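Putative cell surface hydrolase (Lactobacillus plantarum, PDB 3LP5) probably acts as a cell-surface hydrolase of the alpha/beta-hydrolase superfamily, on a substrate not yet identified. Local coordinates at residues D72-I77 with T149-E154; E141-T146 with T182-S187; S170-E175 with G209-H214. One frame throughout, in Å; residues are numbered along the deposited sequence.

Interaction 1: D72-I77 with T149-E154; sequences DGKANI and TSMFKE
K74 and I77 in the first turn of helix 74-92 meet S150, M151 and, one turn on, E154 of helix 150-157, a helix-to-helix contact within the alpha/beta-hydrolase fold. The backbones come nearest at K74 and M151, with 5.5 Å from CA to CA. M151 supplies the apolar part: its sulphur SD lies 3.7 Å from I77 CG2, and the two side chains meet at about a right angle. The CE methyl of M151 also reaches I77 CG2, at 3.9 Å. The chain of K74 leaves with CG anti to the backbone N (chi1 -180°) and brings its CD and CE to S150, whose OG is 3.5 Å from K74 CE. Beyond CE, K74 NZ makes a weak salt bridge to E154 OE1 at 3.3 Å. The position of that oxygen is less certain; the stronger partner of the ammonium is OD2 of D78, one helical turn further along helix 74-92. I77 continues inward to N107 and I111 of helix 107-118. An alanine at K74 would probably leave D78, and E154 more weakly, without the ammonium they share, and open a gap beside S150 OG where the CD and CE methylenes lay. The contact thus runs from a buried thioether and isoleucine pair to a charged, partly exposed edge, where the ammonium has D78 as its firmer partner and E154 as a weak, less sure one.

Interaction 2: E141-T146 with T182-S187; sequences ESTSTT and TVPYNS
The loop backbone around T143 passes beside the first turn of helix 185-188, with CA-to-CA distances of 5.5 Å from T143 to N186 and 6.1 Å from S142 to S187. Two successive ST turns shape this loop: S142 OG accepts from S144 N, and S144 OG accepts from T146 N while also bonding to A147 N. Across the contact the one hydrogen bond is made by N186, whose ND2 donates to T143 O at 2.9 Å and nearly straight (174°). The carbonyl oxygen lies in the amide plane of N186, whereas the donor stands above the plane of the carbonyl, 39° out of it. A chi1 of -70° sets N186 CG beside its own backbone N, and from there ND2 reaches T143 O; the CG2 methyl of T145 packs on the amide, 3.6 Å from ND2. P184, at the N-cap position of the helix, offers its ring to the other end of the loop: CG lies 3.4 Å from S142 O and 3.8 Å from T143 CG2, with the threonine and proline side chains meeting at about a right angle. The contact therefore ties the loop between strand 127-134 and helix 150-157 to a short helix. S187 adds its CB, 3.5 Å from S142 O, while its OG bonds to M140 O.

Interaction 3: S170-E175 with G209-H214; sequences SIAGTE and GANTAH
The E175 and N211 side chains cross obliquely, each binding the backbone of the other's segment, with carboxylate and amide planes 64° apart. The E175 chain bends at CD (chi2 73°), and its two oxygens then grip the type I turn G209-T212. OE1 accepts from N211 N at 3.0 Å, met nearly along the C-O direction, while OE2 accepts from G209 N at 2.8 Å, this donor standing above the carboxylate plane by 52°. In return N211 bridges G173 and E175, just past the end of strand 167-172. Its ND2 donates to E175 O at 3.1 Å, in the plane of that carbonyl and on a lone pair, and its OD1 accepts from G173 N at 2.9 Å, approached from above the amide carbonyl plane. The A210 methyl also rests against I171 CG2, 3.9 Å away. The segments are the end of strand 167-172 with the loop after it, and the loop after strand 201-206. Four hydrogen bonds across the contact engage both ends of the N211 amide and both carboxylate oxygens of E175, a reciprocal arrangement that fixes the rotation of each group and clamps the strand end and its loop to the turn.

Interactions 2 and 3 are directly coupled, with centres 12 Å apart: Y185 N approaches E175 O at 2.8 Å and V183 N approaches N211 O at 3.1 Å, both probable hydrogen bonds. Interaction 1 joins interaction 2 by packing of T149 CG2 on S142 CB at 4.1 Å, their centres being 14 Å apart. Interactions 1 and 3 do not touch; their nearest atoms are about 9 Å apart. I77 lies near the GxSxG turn after strand 99-105, probably the nucleophile elbow, and H214 lies in the loop after the last strand, a place consistent with the catalytic histidine of this fold, though its role is unconfirmed. The side chain of I77 is about 12 Å from a bound sodium ion.

Interaction 1: D72-I77 with T149-E154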
ATOM      1  N   ASP A  72       5.472 -14.671  -3.323  1.00 15.29           N
ATOM      2  CA  ASP A  72       4.313 -14.698  -2.442  1.00 17.72           C
ATOM      3  C   ASP A  72       4.686 -15.457  -1.210  1.00 16.20           C
ATOM      4  O   ASP A  72       5.716 -16.099  -1.194  1.00 16.51           O
ATOM      5  CB  ASP A  72       3.132 -15.409  -3.115  1.00 18.02           C
ATOM      6  CG  ASP A  72       2.310 -14.483  -4.019  1.00 27.42           C
ATOM      7  OD1 ASP A  72       1.503 -15.028  -4.833  1.00 34.44           O
ATOM      8  OD2 ASP A  72       2.479 -13.222  -3.966  1.00 32.74           O
ATOM      9  N   GLY A  73       3.828 -15.384  -0.191  1.00 17.23           N
ATOM     10  CA  GLY A  73       3.844 -16.325   0.935  1.00 16.27           C
ATOM     11  C   GLY A  73       4.488 -15.695   2.154  1.00 16.07           C
ATOM     12  O   GLY A  73       5.344 -14.791   2.001  1.00 16.35           O
ATOM     13  N   LYS A  74       4.096 -16.179   3.346  1.00 14.51           N
ATOM     14  CA  LYS A  74       4.563 -15.617   4.612  1.00 14.00           C
ATOM     15  C   LYS A  74       6.097 -15.568   4.736  1.00 14.35           C
ATOM     16  O   LYS A  74       6.632 -14.563   5.190  1.00 13.22           O
ATOM     17  CB  LYS A  74       3.993 -16.348   5.806  1.00 13.50           C
ATOM     18  CG  LYS A  74       4.437 -15.811   7.175  1.00 11.15           C
ATOM     19  CD  LYS A  74       3.727 -16.597   8.240  1.00 13.37           C
ATOM     20  CE  LYS A  74       3.988 -16.177   9.685  1.00 13.62           C
ATOM     21  NZ  LYS A  74       5.392 -15.813   9.919  1.00 16.41           N
ATOM     22  N   ALA A  75       6.786 -16.647   4.347  1.00 13.48           N
ATOM     23  CA  ALA A  75       8.207 -16.667   4.483  1.00 13.25           C
ATOM     24  C   ALA A  75       8.840 -15.464   3.730  1.00 13.63           C
ATOM     25  O   ALA A  75       9.790 -14.827   4.242  1.00 13.23           O
ATOM     26  CB  ALA A  75       8.745 -17.948   4.005  1.00 13.03           C
ATOM     27  N   ASN A  76       8.325 -15.148   2.524  1.00 10.77           N
ATOM     28  CA  ASN A  76       8.823 -14.047   1.797  1.00 11.15           C
ATOM     29  C   ASN A  76       8.376 -12.689   2.341  1.00 10.64           C
ATOM     30  O   ASN A  76       9.159 -11.729   2.371  1.00 11.03           O
ATOM     31  CB  ASN A  76       8.543 -14.217   0.277  1.00 10.81           C
ATOM     32  CG  ASN A  76       9.222 -15.408  -0.268  1.00 11.52           C
ATOM     33  OD1 ASN A  76       8.600 -16.307  -0.859  1.00 17.68           O
ATOM     34  ND2 ASN A  76      10.487 -15.485  -0.031  1.00  8.29           N
ATOM     35  N   ILE A  77       7.140 -12.627   2.796  1.00  9.98           N
ATOM     36  CA  ILE A  77       6.575 -11.406   3.300  1.00 11.76           C
ATOM     37  C   ILE A  77       7.337 -11.001   4.568  1.00 11.60           C
ATOM     38  O   ILE A  77       7.604  -9.801   4.776  1.00 10.86           O
ATOM     39  CB  ILE A  77       5.051 -11.590   3.676  1.00 11.74           C
ATOM     40  CG1 ILE A  77       4.197 -11.921   2.430  1.00 17.05           C
ATOM     41  CG2 ILE A  77       4.512 -10.373   4.508  1.00 13.34           C
ATOM     42  CD1 ILE A  77       4.213 -10.916   1.476  1.00 21.40           C
ATOM     43  N   THR A 149      -5.027 -18.079   8.657  1.00 16.55           N
ATOM     44  CA  THR A 149      -3.710 -18.461   8.184  1.00 15.26           C
ATOM     45  C   THR A 149      -2.625 -17.959   9.144  1.00 15.12           C
ATOM     46  O   THR A 149      -2.822 -17.068   9.993  1.00 15.05           O
ATOM     47  CB  THR A 149      -3.426 -17.945   6.751  1.00 14.60           C
ATOM     48  OG1 THR A 149      -3.501 -16.514   6.739  1.00 13.02           O
ATOM     49  CG2 THR A 149      -4.415 -18.536   5.750  1.00 14.29           C
ATOM     50  N   SER A 150      -1.458 -18.571   9.004  1.00 15.90           N
ATOM     51  CA  SER A 150      -0.282 -18.216   9.763  1.00 16.34           C
ATOM     52  C   SER A 150       0.063 -16.730   9.517  1.00 15.86           C
ATOM     53  O   SER A 150       0.403 -16.007  10.466  1.00 14.75           O
ATOM     54  CB  SER A 150       0.883 -19.121   9.333  1.00 17.14           C
ATOM     55  OG  SER A 150       1.912 -18.960  10.282  1.00 23.18           O
ATOM     56  N   MET A 151      -0.013 -16.308   8.246  1.00 13.74           N
ATOM     57  CA  MET A 151       0.155 -14.898   7.864  1.00 13.99           C
ATOM     58  C   MET A 151      -0.777 -14.000   8.657  1.00 13.61           C
ATOM     59  O   MET A 151      -0.329 -13.078   9.315  1.00 13.05           O
ATOM     60  CB  MET A 151      -0.037 -14.667   6.330  1.00 14.26           C
ATOM     61  CG  MET A 151       0.154 -13.191   5.835  1.00 12.93           C
ATOM     62  SD  MET A 151       1.934 -12.792   5.676  1.00 11.54           S
ATOM     63  CE  MET A 151       2.399 -12.183   7.280  1.00 11.80           C
ATOM     64  N   PHE A 152      -2.074 -14.277   8.614  1.00 12.40           N
ATOM     65  CA  PHE A 152      -2.990 -13.403   9.316  1.00 11.27           C
ATOM     66  C   PHE A 152      -2.718 -13.453  10.846  1.00 10.88           C
ATOM     67  O   PHE A 152      -2.825 -12.446  11.519  1.00 12.47           O
ATOM     68  CB  PHE A 152      -4.426 -13.872   9.102  1.00 10.44           C
ATOM     69  CG  PHE A 152      -5.429 -13.076   9.916  1.00 14.07           C
ATOM     70  CD1 PHE A 152      -5.742 -11.766   9.566  1.00 11.63           C
ATOM     71  CD2 PHE A 152      -5.982 -13.619  11.074  1.00 11.91           C
ATOM     72  CE1 PHE A 152      -6.657 -11.013  10.313  1.00 12.88           C
ATOM     73  CE2 PHE A 152      -6.877 -12.873  11.840  1.00 16.89           C
ATOM     74  CZ  PHE A 152      -7.212 -11.548  11.446  1.00 13.47           C
ATOM     75  N   LYS A 153      -2.354 -14.609  11.374  1.00 10.72           N
ATOM     76  CA  LYS A 153      -2.069 -14.753  12.838  1.00 11.31           C
ATOM     77  C   LYS A 153      -0.968 -13.774  13.237  1.00 12.05           C
ATOM     78  O   LYS A 153      -1.074 -13.141  14.285  1.00 12.55           O
ATOM     79  CB  LYS A 153      -1.664 -16.195  13.179  1.00 12.05           C
ATOM     80  CG  LYS A 153      -2.915 -17.144  13.217  1.00 13.76           C
ATOM     81  CD  LYS A 153      -2.509 -18.597  13.616  1.00 18.06           C
ATOM     82  CE  LYS A 153      -3.613 -19.604  13.304  1.00 22.84           C
ATOM     83  NZ  LYS A 153      -3.157 -21.013  13.614  1.00 24.06           N
ATOM     84  N   GLU A 154       0.036 -13.600  12.380  1.00 10.67           N
ATOM     85  CA  GLU A 154       1.126 -12.717  12.705  1.00 12.07           C
ATOM     86  C   GLU A 154       0.668 -11.259  12.574  1.00 11.73           C
ATOM     87  O   GLU A 154       0.922 -10.486  13.465  1.00 12.95           O
ATOM     88  CB  GLU A 154       2.354 -12.993  11.812  1.00 12.99           C
ATOM     89  CG  GLU A 154       3.545 -12.043  12.117  1.00 15.42           C
ATOM     90  CD  GLU A 154       4.750 -12.167  11.188  1.00 19.97           C
ATOM     91  OE1 GLU A 154       4.642 -12.585   9.995  1.00 29.08           O
ATOM     92  OE2 GLU A 154       5.826 -11.765  11.623  1.00 23.25           O
TER

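Interaction 2: E141-T146 with T182-S187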
ATOM      1  N   GLU A 141      -4.342 -17.088   0.695  1.00 15.47           N
ATOM      2  CA  GLU A 141      -5.118 -17.619  -0.423  1.00 17.54           C
ATOM      3  C   GLU A 141      -6.421 -18.298   0.103  1.00 16.18           C
ATOM      4  O   GLU A 141      -7.239 -18.761  -0.688  1.00 15.43           O
ATOM      5  CB  GLU A 141      -4.280 -18.648  -1.206  1.00 19.43           C
ATOM      6  CG  GLU A 141      -4.298 -20.025  -0.473  1.00 26.88           C
ATOM      7  CD  GLU A 141      -3.462 -21.144  -1.146  1.00 41.20           C
ATOM      8  OE1 GLU A 141      -3.985 -22.310  -1.246  1.00 43.70           O
ATOM      9  OE2 GLU A 141      -2.284 -20.862  -1.560  1.00 46.59           O
ATOM     10  N   SER A 142      -6.610 -18.372   1.432  1.00 13.67           N
ATOM     11  CA  SER A 142      -7.841 -18.922   1.987  1.00 12.92           C
ATOM     12  C   SER A 142      -9.141 -18.251   1.505  1.00 12.11           C
ATOM     13  O   SER A 142      -9.236 -17.021   1.455  1.00 11.51           O
ATOM     14  CB  SER A 142      -7.805 -18.911   3.530  1.00 12.98           C
ATOM     15  OG  SER A 142      -9.075 -19.363   4.061  1.00 13.93           O
ATOM     16  N   THR A 143     -10.158 -19.069   1.233  1.00 12.23           N
ATOM     17  CA  THR A 143     -11.512 -18.570   0.971  1.00 12.87           C
ATOM     18  C   THR A 143     -12.380 -18.655   2.229  1.00 13.49           C
ATOM     19  O   THR A 143     -13.586 -18.423   2.173  1.00 14.08           O
ATOM     20  CB  THR A 143     -12.196 -19.315  -0.180  1.00 12.48           C
ATOM     21  OG1 THR A 143     -12.204 -20.710   0.122  1.00 14.18           O
ATOM     22  CG2 THR A 143     -11.415 -19.129  -1.498  1.00 13.62           C
ATOM     23  N   SER A 144     -11.772 -18.942   3.376  1.00 13.80           N
ATOM     24  CA  SER A 144     -12.525 -19.194   4.616  1.00 13.91           C
ATOM     25  C   SER A 144     -13.044 -17.885   5.242  1.00 13.56           C
ATOM     26  O   SER A 144     -12.472 -16.831   4.999  1.00 13.43           O
ATOM     27  CB  SER A 144     -11.603 -19.890   5.620  1.00 14.32           C
ATOM     28  OG  SER A 144     -12.314 -20.220   6.789  1.00 15.90           O
ATOM     29  N   THR A 145     -14.092 -17.939   6.068  1.00 12.66           N
ATOM     30  CA  THR A 145     -14.444 -16.750   6.871  1.00 12.32           C
ATOM     31  C   THR A 145     -14.091 -16.998   8.350  1.00 13.21           C
ATOM     32  O   THR A 145     -14.315 -16.137   9.204  1.00 14.17           O
ATOM     33  CB  THR A 145     -15.915 -16.386   6.759  1.00 12.21           C
ATOM     34  OG1 THR A 145     -16.709 -17.482   7.280  1.00 11.37           O
ATOM     35  CG2 THR A 145     -16.277 -16.154   5.282  1.00 14.81           C
ATOM     36  N   THR A 146     -13.559 -18.169   8.676  1.00 12.82           N
ATOM     37  CA  THR A 146     -13.273 -18.438  10.081  1.00 14.16           C
ATOM     38  C   THR A 146     -11.830 -18.937  10.279  1.00 15.24           C
ATOM     39  O   THR A 146     -11.336 -18.835  11.365  1.00 16.53           O
ATOM     40  CB  THR A 146     -14.196 -19.522  10.721  1.00 14.64           C
ATOM     41  OG1 THR A 146     -14.028 -20.726   9.987  1.00 15.79           O
ATOM     42  CG2 THR A 146     -15.677 -19.156  10.780  1.00 13.89           C
ATOM     43  N   THR A 182      -5.439 -14.214  -8.641  1.00 33.87           N
ATOM     44  CA  THR A 182      -6.457 -13.417  -7.945  1.00 29.33           C
ATOM     45  C   THR A 182      -6.499 -13.798  -6.445  1.00 25.72           C
ATOM     46  O   THR A 182      -6.154 -14.902  -6.066  1.00 24.79           O
ATOM     47  CB  THR A 182      -7.902 -13.287  -8.705  1.00 30.43           C
ATOM     48  OG1 THR A 182      -8.956 -14.011  -8.048  1.00 33.93           O
ATOM     49  CG2 THR A 182      -7.871 -13.564 -10.218  1.00 25.53           C
ATOM     50  N   VAL A 183      -6.866 -12.861  -5.594  1.00 22.37           N
ATOM     51  CA  VAL A 183      -6.999 -13.122  -4.174  1.00 19.20           C
ATOM     52  C   VAL A 183      -8.533 -13.095  -3.879  1.00 18.59           C
ATOM     53  O   VAL A 183      -9.272 -12.308  -4.479  1.00 16.43           O
ATOM     54  CB  VAL A 183      -6.255 -12.058  -3.341  1.00 18.90           C
ATOM     55  CG1 VAL A 183      -4.767 -12.096  -3.658  1.00 21.66           C
ATOM     56  CG2 VAL A 183      -6.762 -10.669  -3.639  1.00 17.33           C
ATOM     57  N   PRO A 184      -9.002 -13.960  -2.955  1.00 18.02           N
ATOM     58  CA  PRO A 184     -10.439 -13.954  -2.682  1.00 17.24           C
ATOM     59  C   PRO A 184     -10.849 -12.797  -1.815  1.00 16.44           C
ATOM     60  O   PRO A 184     -10.093 -12.360  -0.908  1.00 16.60           O
ATOM     61  CB  PRO A 184     -10.689 -15.267  -1.958  1.00 16.55           C
ATOM     62  CG  PRO A 184      -9.435 -15.837  -1.678  1.00 18.60           C
ATOM     63  CD  PRO A 184      -8.322 -15.111  -2.348  1.00 17.29           C
ATOM     64  N   TYR A 185     -12.044 -12.314  -2.090  1.00 15.66           N
ATOM     65  CA  TYR A 185     -12.650 -11.276  -1.297  1.00 15.59           C
ATOM     66  C   TYR A 185     -12.626 -11.625   0.201  1.00 13.55           C
ATOM     67  O   TYR A 185     -12.313 -10.771   1.006  1.00 12.82           O
ATOM     68  CB  TYR A 185     -14.077 -10.981  -1.776  1.00 17.71           C
ATOM     69  CG  TYR A 185     -14.743 -10.095  -0.781  1.00 22.13           C
ATOM     70  CD1 TYR A 185     -14.372  -8.749  -0.684  1.00 25.98           C
ATOM     71  CD2 TYR A 185     -15.634 -10.625   0.165  1.00 24.72           C
ATOM     72  CE1 TYR A 185     -14.958  -7.898   0.263  1.00 30.17           C
ATOM     73  CE2 TYR A 185     -16.201  -9.791   1.157  1.00 28.92           C
ATOM     74  CZ  TYR A 185     -15.859  -8.427   1.184  1.00 29.40           C
ATOM     75  OH  TYR A 185     -16.382  -7.586   2.122  1.00 29.30           O
ATOM     76  N   ASN A 186     -12.904 -12.882   0.569  1.00 12.80           N
ATOM     77  CA  ASN A 186     -12.906 -13.302   1.998  1.00 12.47           C
ATOM     78  C   ASN A 186     -11.572 -13.096   2.684  1.00 12.02           C
ATOM     79  O   ASN A 186     -11.531 -12.756   3.864  1.00 12.90           O
ATOM     80  CB  ASN A 186     -13.370 -14.760   2.185  1.00 12.20           C
ATOM     81  CG  ASN A 186     -14.869 -14.936   1.910  1.00 14.48           C
ATOM     82  OD1 ASN A 186     -15.605 -13.970   1.821  1.00 14.67           O
ATOM     83  ND2 ASN A 186     -15.311 -16.157   1.776  1.00 16.15           N
ATOM     84  N   SER A 187     -10.475 -13.248   1.953  1.00  9.76           N
ATOM     85  CA  SER A 187      -9.134 -12.981   2.504  1.00 10.28           C
ATOM     86  C   SER A 187      -8.841 -11.451   2.651  1.00  9.88           C
ATOM     87  O   SER A 187      -8.427 -11.003   3.685  1.00 11.61           O
ATOM     88  CB  SER A 187      -8.082 -13.671   1.598  1.00  8.63           C
ATOM     89  OG  SER A 187      -6.758 -13.282   1.956  1.00 11.67           O
TER

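Interaction 3: S170-E175 with G209-H214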
ATOM      1  N   SER A 170      -8.797   0.605   2.558  1.00 13.97           N
ATOM      2  CA  SER A 170      -8.575  -0.706   2.001  1.00 14.91           C
ATOM      3  C   SER A 170      -9.537  -0.902   0.800  1.00 14.63           C
ATOM      4  O   SER A 170     -10.746  -0.970   0.988  1.00 13.05           O
ATOM      5  CB  SER A 170      -8.803  -1.785   3.059  1.00 16.32           C
ATOM      6  OG  SER A 170      -8.682  -3.115   2.478  1.00 21.43           O
ATOM      7  N   ILE A 171      -8.980  -0.939  -0.414  1.00 13.47           N
ATOM      8  CA  ILE A 171      -9.747  -1.235  -1.649  1.00 13.30           C
ATOM      9  C   ILE A 171      -9.776  -2.737  -1.841  1.00 14.73           C
ATOM     10  O   ILE A 171      -8.734  -3.394  -1.719  1.00 15.16           O
ATOM     11  CB  ILE A 171      -9.086  -0.590  -2.859  1.00 13.41           C
ATOM     12  CG1 ILE A 171      -9.159   0.968  -2.727  1.00 15.24           C
ATOM     13  CG2 ILE A 171      -9.653  -1.138  -4.218  1.00 11.94           C
ATOM     14  CD1 ILE A 171      -8.173   1.726  -3.651  1.00 20.93           C
ATOM     15  N   ALA A 172     -10.976  -3.274  -2.112  1.00 15.12           N
ATOM     16  CA  ALA A 172     -11.177  -4.675  -2.483  1.00 15.72           C
ATOM     17  C   ALA A 172     -12.135  -4.795  -3.674  1.00 16.43           C
ATOM     18  O   ALA A 172     -12.999  -3.924  -3.915  1.00 14.43           O
ATOM     19  CB  ALA A 172     -11.745  -5.440  -1.289  1.00 15.77           C
ATOM     20  N   GLY A 173     -11.958  -5.850  -4.442  1.00 16.84           N
ATOM     21  CA  GLY A 173     -12.987  -6.236  -5.409  1.00 19.18           C
ATOM     22  C   GLY A 173     -13.961  -7.224  -4.797  1.00 20.09           C
ATOM     23  O   GLY A 173     -13.952  -7.486  -3.571  1.00 20.09           O
ATOM     24  N   THR A 174     -14.821  -7.794  -5.618  1.00 22.20           N
ATOM     25  CA  THR A 174     -15.785  -8.775  -5.082  1.00 25.31           C
ATOM     26  C   THR A 174     -15.531 -10.208  -5.559  1.00 25.87           C
ATOM     27  O   THR A 174     -16.291 -11.099  -5.260  1.00 27.21           O
ATOM     28  CB  THR A 174     -17.251  -8.339  -5.264  1.00 26.14           C
ATOM     29  OG1 THR A 174     -17.469  -7.937  -6.629  1.00 29.26           O
ATOM     30  CG2 THR A 174     -17.585  -7.160  -4.284  1.00 26.60           C
ATOM     31  N   GLU A 175     -14.413 -10.422  -6.231  1.00 26.00           N
ATOM     32  CA  GLU A 175     -14.012 -11.728  -6.749  1.00 27.65           C
ATOM     33  C   GLU A 175     -13.652 -12.671  -5.598  1.00 28.17           C
ATOM     34  O   GLU A 175     -12.882 -12.305  -4.723  1.00 26.72           O
ATOM     35  CB  GLU A 175     -12.827 -11.510  -7.716  1.00 28.20           C
ATOM     36  CG  GLU A 175     -13.138 -10.430  -8.847  1.00 29.86           C
ATOM     37  CD  GLU A 175     -13.164  -8.981  -8.330  1.00 31.13           C
ATOM     38  OE1 GLU A 175     -12.138  -8.531  -7.795  1.00 29.34           O
ATOM     39  OE2 GLU A 175     -14.212  -8.270  -8.469  1.00 35.00           O
ATOM     40  N   GLY A 209     -13.223  -6.041  -9.762  1.00 16.29           N
ATOM     41  CA  GLY A 209     -12.047  -6.487 -10.474  1.00 14.66           C
ATOM     42  C   GLY A 209     -10.716  -6.219  -9.804  1.00 14.24           C
ATOM     43  O   GLY A 209      -9.680  -6.720 -10.273  1.00 15.36           O
ATOM     44  N   ALA A 210     -10.707  -5.460  -8.703  1.00 13.59           N
ATOM     45  CA  ALA A 210      -9.436  -5.062  -8.057  1.00 12.70           C
ATOM     46  C   ALA A 210      -8.680  -6.254  -7.492  1.00 13.33           C
ATOM     47  O   ALA A 210      -7.466  -6.170  -7.314  1.00 13.00           O
ATOM     48  CB  ALA A 210      -9.611  -3.960  -6.972  1.00 13.16           C
ATOM     49  N   ASN A 211      -9.359  -7.387  -7.277  1.00 12.14           N
ATOM     50  CA  ASN A 211      -8.690  -8.572  -6.702  1.00 14.36           C
ATOM     51  C   ASN A 211      -7.903  -9.388  -7.747  1.00 14.86           C
ATOM     52  O   ASN A 211      -7.198 -10.322  -7.371  1.00 14.04           O
ATOM     53  CB  ASN A 211      -9.717  -9.528  -6.058  1.00 12.57           C
ATOM     54  CG  ASN A 211     -10.319  -8.967  -4.770  1.00 16.02           C
ATOM     55  OD1 ASN A 211      -9.922  -7.907  -4.291  1.00 15.66           O
ATOM     56  ND2 ASN A 211     -11.336  -9.658  -4.250  1.00 12.16           N
ATOM     57  N   THR A 212      -8.110  -9.095  -9.051  1.00 15.22           N
ATOM     58  CA  THR A 212      -7.477  -9.880 -10.105  1.00 16.90           C
ATOM     59  C   THR A 212      -6.095  -9.332 -10.323  1.00 17.88           C
ATOM     60  O   THR A 212      -5.865  -8.121 -10.154  1.00 15.51           O
ATOM     61  CB  THR A 212      -8.241  -9.767 -11.465  1.00 17.51           C
ATOM     62  OG1 THR A 212      -8.367  -8.370 -11.810  1.00 20.90           O
ATOM     63  CG2 THR A 212      -9.608 -10.347 -11.337  1.00 17.05           C
ATOM     64  N   ALA A 213      -5.186 -10.221 -10.706  1.00 19.98           N
ATOM     65  CA  ALA A 213      -3.799  -9.857 -11.044  1.00 22.51           C
ATOM     66  C   ALA A 213      -3.740  -9.005 -12.307  1.00 23.26           C
ATOM     67  O   ALA A 213      -3.082  -7.975 -12.345  1.00 24.03           O
ATOM     68  CB  ALA A 213      -2.968 -11.128 -11.248  1.00 22.74           C
ATOM     69  N   HIS A 214      -4.424  -9.467 -13.346  1.00 24.84           N
ATOM     70  CA  HIS A 214      -4.486  -8.788 -14.644  1.00 26.12           C
ATOM     71  C   HIS A 214      -5.462  -7.617 -14.585  1.00 25.66           C
ATOM     72  O   HIS A 214      -6.660  -7.793 -14.435  1.00 27.96           O
ATOM     73  CB  HIS A 214      -4.934  -9.781 -15.721  1.00 26.32           C
ATOM     74  CG  HIS A 214      -3.823 -10.623 -16.279  1.00 31.73           C
ATOM     75  ND1 HIS A 214      -2.596 -10.768 -15.656  1.00 36.85           N
ATOM     76  CD2 HIS A 214      -3.769 -11.395 -17.396  1.00 36.72           C
ATOM     77  CE1 HIS A 214      -1.836 -11.583 -16.377  1.00 39.79           C
ATOM     78  NE2 HIS A 214      -2.523 -11.979 -17.436  1.00 38.00           N
TER